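Local coordinates for protein ribulose-bisphosphate carboxylase (Alicyclobacillus acidocaldarius subsp. acidocaldarius, PDB 4NAS) that belongs to the RuBisCO large-chain family, pairing an N-terminal domain with a TIM-barrel domain that carries a calcium ion, at residues G219-L224 / Y248-D253; E226-L231 / G237-N242. All coordinates share one frame; numbering follows the deposited sequence.

Contact 1: G219-L224 / Y248-D253; sequences GPVHSL and YDVVAD. With FMT (formic acid), chain F.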
loop_
_atom_site.group_PDB
_atom_site.type_symbol
_atom_site.label_atom_id
_atom_site.label_comp_id
_atom_site.label_asym_id
_atom_site.label_seq_id
_atom_site.Cartn_x
_atom_site.Cartn_y
_atom_site.Cartn_z
ATOM N N GLY B 219 7.885 -11.318 9.261
ATOM C CA GLY B 219 9.305 -11.207 8.993
ATOM C C GLY B 219 9.572 -10.496 7.669
ATOM O O GLY B 219 8.656 -10.059 6.987
ATOM N N PRO B 220 10.849 -10.395 7.297
ATOM C CA PRO B 220 11.346 -9.712 6.102
ATOM C C PRO B 220 10.857 -10.365 4.813
ATOM O O PRO B 220 10.751 -11.595 4.757
ATOM C CB PRO B 220 12.866 -9.895 6.204
ATOM C CG PRO B 220 13.127 -10.234 7.628
ATOM C CD PRO B 220 11.938 -10.987 8.091
ATOM N N VAL B 221 10.603 -9.553 3.787
ATOM C CA VAL B 221 10.076 -10.067 2.527
ATOM C C VAL B 221 10.939 -11.193 1.929
ATOM O O VAL B 221 10.404 -12.227 1.532
ATOM C CB VAL B 221 9.808 -8.934 1.505
ATOM C CG1 VAL B 221 9.733 -9.476 0.091
ATOM C CG2 VAL B 221 8.503 -8.185 1.861
ATOM N N HIS B 222 12.262 -11.017 1.927
ATOM C CA HIS B 222 13.173 -11.963 1.258
ATOM C C HIS B 222 13.159 -13.390 1.829
ATOM O O HIS B 222 13.647 -14.330 1.201
ATOM C CB HIS B 222 14.603 -11.426 1.248
ATOM C CG HIS B 222 15.232 -11.357 2.606
ATOM N ND1 HIS B 222 15.792 -12.458 3.225
ATOM C CD2 HIS B 222 15.382 -10.325 3.470
ATOM C CE1 HIS B 222 16.269 -12.102 4.404
ATOM N NE2 HIS B 222 16.034 -10.813 4.577
ATOM N N SER B 223 12.610 -13.563 3.021
ATOM C CA SER B 223 12.587 -14.898 3.611
ATOM C C SER B 223 11.140 -15.343 3.836
ATOM O O SER B 223 10.880 -16.420 4.361
ATOM C CB SER B 223 13.400 -14.934 4.904
ATOM O OG SER B 223 12.767 -14.195 5.932
ATOM N N LEU B 224 10.206 -14.510 3.388
ATOM C CA LEU B 224 8.781 -14.766 3.563
ATOM C C LEU B 224 8.296 -16.056 2.888
ATOM O O LEU B 224 7.540 -16.829 3.474
ATOM C CB LEU B 224 7.971 -13.573 3.051
ATOM C CG LEU B 224 6.599 -13.371 3.686
ATOM C CD1 LEU B 224 6.730 -13.206 5.185
ATOM C CD2 LEU B 224 5.919 -12.152 3.076
ATOM N N TYR B 248 0.378 -6.541 -2.686
ATOM C CA TYR B 248 -0.327 -7.642 -3.344
ATOM C C TYR B 248 0.594 -8.582 -4.118
ATOM O O TYR B 248 0.332 -9.795 -4.205
ATOM C CB TYR B 248 -1.466 -7.143 -4.254
ATOM C CG TYR B 248 -2.613 -6.448 -3.553
ATOM C CD1 TYR B 248 -3.716 -7.172 -3.086
ATOM C CD2 TYR B 248 -2.620 -5.074 -3.394
ATOM C CE1 TYR B 248 -4.768 -6.548 -2.449
ATOM C CE2 TYR B 248 -3.676 -4.434 -2.748
ATOM C CZ TYR B 248 -4.751 -5.174 -2.295
ATOM O OH TYR B 248 -5.799 -4.540 -1.664
ATOM N N ASP B 249 1.646 -8.025 -4.708
ATOM C CA ASP B 249 2.593 -8.840 -5.467
ATOM C C ASP B 249 3.349 -9.794 -4.573
ATOM O O ASP B 249 3.689 -10.889 -5.015
ATOM C CB ASP B 249 3.581 -7.984 -6.249
ATOM C CG ASP B 249 2.964 -7.380 -7.487
ATOM O OD1 ASP B 249 2.281 -8.120 -8.232
ATOM O OD2 ASP B 249 3.129 -6.160 -7.690
ATOM N N VAL B 250 3.641 -9.354 -3.344
ATOM C CA VAL B 250 4.283 -10.200 -2.354
ATOM C C VAL B 250 3.416 -11.418 -2.095
ATOM O O VAL B 250 3.897 -12.557 -2.175
ATOM C CB VAL B 250 4.501 -9.476 -0.997
ATOM C CG1 VAL B 250 4.707 -10.493 0.106
ATOM C CG2 VAL B 250 5.698 -8.564 -1.049
ATOM N N VAL B 251 2.142 -11.173 -1.780
ATOM C CA VAL B 251 1.175 -12.252 -1.558
ATOM C C VAL B 251 0.948 -13.123 -2.791
ATOM O O VAL B 251 0.771 -14.342 -2.666
ATOM C CB VAL B 251 -0.175 -11.691 -1.002
ATOM C CG1 VAL B 251 -1.167 -12.812 -0.724
ATOM C CG2 VAL B 251 0.106 -10.914 0.281
ATOM N N ALA B 252 0.980 -12.516 -3.980
ATOM C CA ALA B 252 0.818 -13.272 -5.235
ATOM C C ALA B 252 1.835 -14.395 -5.389
ATOM O O ALA B 252 1.489 -15.507 -5.830
ATOM C CB ALA B 252 0.879 -12.341 -6.459
ATOM N N ASP B 253 3.087 -14.120 -5.033
ATOM C CA ASP B 253 4.134 -15.143 -5.159
ATOM C C ASP B 253 3.869 -16.332 -4.230
ATOM O O ASP B 253 4.155 -17.477 -4.574
ATOM C CB ASP B 253 5.525 -14.564 -4.874
ATOM C CG ASP B 253 6.031 -13.635 -5.989
ATOM O OD1 ASP B 253 5.446 -13.591 -7.098
ATOM O OD2 ASP B 253 7.030 -12.937 -5.742
HETATM C C FMT F . 11.924 -6.337 5.430
HETATM O O1 FMT F . 12.011 -5.137 5.757
HETATM O O2 FMT F . 11.884 -6.814 4.274
#

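Contact 2: E226-L231 / G237-N242; sequences ERARRL and GALLVN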
loop_
_atom_site.group_PDB
_atom_site.type_symbol
_atom_site.label_atom_id
_atom_site.label_comp_id
_atom_site.label_asym_id
_atom_site.label_seq_id
_atom_site.Cartn_x
_atom_site.Cartn_y
_atom_site.Cartn_z
ATOM N N GLU B 226 10.087 -18.709 1.907
ATOM C CA GLU B 226 10.676 -19.853 2.605
ATOM C C GLU B 226 9.982 -20.103 3.953
ATOM O O GLU B 226 9.712 -21.245 4.311
ATOM C CB GLU B 226 12.180 -19.659 2.807
ATOM C CG GLU B 226 12.880 -20.856 3.479
ATOM C CD GLU B 226 12.785 -22.149 2.657
ATOM O OE1 GLU B 226 12.701 -22.067 1.411
ATOM O OE2 GLU B 226 12.797 -23.252 3.258
ATOM N N ARG B 227 9.670 -19.043 4.695
ATOM C CA ARG B 227 8.965 -19.233 5.958
ATOM C C ARG B 227 7.563 -19.820 5.738
ATOM O O ARG B 227 7.132 -20.699 6.478
ATOM C CB ARG B 227 8.890 -17.946 6.795
ATOM C CG ARG B 227 8.309 -18.218 8.196
ATOM C CD ARG B 227 8.410 -17.042 9.172
ATOM N NE ARG B 227 8.925 -17.459 10.488
ATOM C CZ ARG B 227 9.266 -16.606 11.448
ATOM N NH1 ARG B 227 9.129 -15.299 11.247
ATOM N NH2 ARG B 227 9.717 -17.044 12.608
ATOM N N ALA B 228 6.861 -19.330 4.719
ATOM C CA ALA B 228 5.532 -19.841 4.383
ATOM C C ALA B 228 5.599 -21.346 4.097
ATOM O O ALA B 228 4.698 -22.123 4.475
ATOM C CB ALA B 228 4.992 -19.112 3.165
ATOM N N ARG B 229 6.669 -21.748 3.425
ATOM C CA ARG B 229 6.863 -23.148 3.061
ATOM C C ARG B 229 7.094 -23.995 4.303
ATOM O O ARG B 229 6.564 -25.105 4.412
ATOM C CB ARG B 229 8.069 -23.312 2.132
ATOM C CG ARG B 229 7.937 -22.703 0.748
ATOM C CD ARG B 229 9.157 -23.097 -0.086
ATOM N NE ARG B 229 9.254 -22.387 -1.358
ATOM C CZ ARG B 229 10.254 -21.575 -1.678
ATOM N NH1 ARG B 229 10.271 -20.968 -2.863
ATOM N NH2 ARG B 229 11.241 -21.372 -0.814
ATOM N N ARG B 230 7.910 -23.484 5.226
ATOM C CA ARG B 230 8.226 -24.227 6.440
ATOM C C ARG B 230 6.968 -24.394 7.259
ATOM O O ARG B 230 6.708 -25.484 7.776
ATOM C CB ARG B 230 9.291 -23.520 7.279
ATOM C CG ARG B 230 10.669 -23.447 6.647
ATOM C CD ARG B 230 11.713 -23.049 7.682
ATOM N NE ARG B 230 11.318 -21.864 8.448
ATOM C CZ ARG B 230 11.781 -20.634 8.227
ATOM N NH1 ARG B 230 11.365 -19.619 8.981
ATOM N NH2 ARG B 230 12.664 -20.417 7.256
ATOM N N LEU B 231 6.188 -23.313 7.360
ATOM C CA LEU B 231 4.997 -23.302 8.200
ATOM C C LEU B 231 3.970 -24.291 7.685
ATOM O O LEU B 231 3.302 -24.965 8.471
ATOM C CB LEU B 231 4.396 -21.880 8.334
ATOM C CG LEU B 231 5.279 -20.870 9.076
ATOM C CD1 LEU B 231 4.702 -19.460 9.099
ATOM C CD2 LEU B 231 5.576 -21.344 10.499
ATOM N N GLY B 237 -2.687 -24.818 9.494
ATOM C CA GLY B 237 -3.935 -24.930 8.754
ATOM C C GLY B 237 -4.093 -23.832 7.697
ATOM O O GLY B 237 -4.657 -24.045 6.629
ATOM N N ALA B 238 -3.605 -22.640 8.013
ATOM C CA ALA B 238 -3.646 -21.510 7.090
ATOM C C ALA B 238 -2.551 -20.516 7.461
ATOM O O ALA B 238 -2.045 -20.521 8.586
ATOM C CB ALA B 238 -5.022 -20.829 7.108
ATOM N N LEU B 239 -2.176 -19.682 6.506
ATOM C CA LEU B 239 -1.336 -18.524 6.767
ATOM C C LEU B 239 -2.210 -17.257 6.866
ATOM O O LEU B 239 -2.963 -16.933 5.943
ATOM C CB LEU B 239 -0.301 -18.356 5.651
ATOM C CG LEU B 239 0.563 -19.576 5.295
ATOM C CD1 LEU B 239 1.537 -19.228 4.167
ATOM C CD2 LEU B 239 1.333 -20.103 6.500
ATOM N N LEU B 240 -2.092 -16.559 7.993
ATOM C CA LEU B 240 -2.700 -15.247 8.197
ATOM C C LEU B 240 -1.774 -14.208 7.560
ATOM O O LEU B 240 -0.602 -14.099 7.926
ATOM C CB LEU B 240 -2.849 -14.977 9.707
ATOM C CG LEU B 240 -3.402 -13.605 10.102
ATOM C CD1 LEU B 240 -4.736 -13.373 9.391
ATOM C CD2 LEU B 240 -3.552 -13.436 11.636
ATOM N N VAL B 241 -2.269 -13.480 6.566
ATOM C CA VAL B 241 -1.416 -12.519 5.896
ATOM C C VAL B 241 -2.065 -11.148 5.918
ATOM O O VAL B 241 -3.222 -10.985 5.495
ATOM C CB VAL B 241 -1.112 -12.937 4.428
ATOM C CG1 VAL B 241 -0.146 -11.955 3.776
ATOM C CG2 VAL B 241 -0.509 -14.325 4.378
ATOM N N ASN B 242 -1.321 -10.179 6.442
ATOM C CA ASN B 242 -1.655 -8.767 6.299
ATOM C C ASN B 242 -1.332 -8.269 4.886
ATOM O O ASN B 242 -0.307 -7.625 4.633
ATOM C CB ASN B 242 -0.905 -7.954 7.331
ATOM C CG ASN B 242 -1.372 -8.272 8.747
ATOM O OD1 ASN B 242 -2.561 -8.129 9.069
ATOM N ND2 ASN B 242 -0.449 -8.735 9.582
#

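Contact 1: G219-L224 / Y248-D253
Val250 projects from helix 248-256 between Val221 and Leu224 at the start of helix 221-233, and its two methyl groups divide the contact. CG1 stands opposite the N atom across the side-chain bond (chi1 160°) and meets Leu224, the distance from Val250 CG1 to Leu224 CD2 being 3.6 Å. The two side chains cross at about a right angle, and on the leucine CD2 does the touching. On the other branch, Val250 CG2 and Val221 CG2 approach tip to tip at 4.1 Å, a looser meeting. Leu224 extends with its CG trans to the main-chain nitrogen (chi1 -154°), a torsion that carries the isobutyl group across to the second helix.

Two backbone bonds fix the start of helix 221-233. Leu224 N bonds to Val221 O at 2.9 Å, holding the first turn together, while Val221 N donates to O2 of a formic acid molecule, probably from the crystallisation liquor, at 3.1 Å with an N-H...O angle of 157°. Tyr246 packs on both Val221 and Leu224, and Val250 of the second subunit packs on Val250, which places the contact at the dimer interface. No hydrogen bond joins the two segments within the chain, so their contact is purely apolar; the polar link is made across the dimer, as a weak hydrogen bond from His222 N to Asp253 OD2 of the second subunit and its symmetric counterpart.

Contact 2: E226-L231 / G237-N242
Apolar packing alone joins the two segments, and it converges on Leu239 of strand 238-242. Its side chain points at helix 221-233 and ends in a fork: CD1 presses against Ala228, with 3.6 Å between Leu239 CD1 and Ala228 CB, whereas Leu239 CD2 lies 4.0 Å from Leu231 CB. The first torsion of Leu239 (chi1 -52°) sets CG opposite its carbonyl carbon, and with chi2 near 180° the fork is carried out to the helix. The small Ala228 lets the leucine methyl come close to the helix backbone, Leu239 CD1 lying 4.0 Å from Ala228 CA. Leu231, one turn later, offers its CB here while its side chain also touches Val215 of strand 214-216 and Val193 of helix 189-207.

Charged groups occupy other sides of the helix. Arg229 NH2 forms a salt bridge with Glu226 OE1 at 2.8 Å, weak as a hydrogen bond because the N-H...O angle is 129°; the carboxylate carbon lies in the guanidinium plane, at its edge. A second bridge ties Arg229 to Asp257. Arg227 and Arg230 both pair with Glu190, and the guanidinium of Arg230 has one face over Arg227 CA.

Helix 221-233 connects the parallel neighbours 214-216 and 238-242, and its packing against the latter is the helix-on-strand layer of a beta-alpha-beta crossover in a TIM barrel.

In the fold
From the N terminus, the chain passes the N-terminal domain and enters the barrel, where strand 214-216 leads into helix 221-233. The front of this helix supplies the first half of contact 1 and its following turns the first half of contact 2. After a short connection the chain returns as strand 238-242, closing the small loop of contact 2; helix 243-246 then leads to helix 248-256, which closes the wider loop of contact 1 around it. The smaller loop thus lies wholly within the larger. The centres of the two contacts lie about 10 Å apart. Val251 CG2 packs on Val241 CG1 at 3.7 Å, joining helix 248-256 to strand 238-242; with contacts 1 and 2 this links all three elements pairwise.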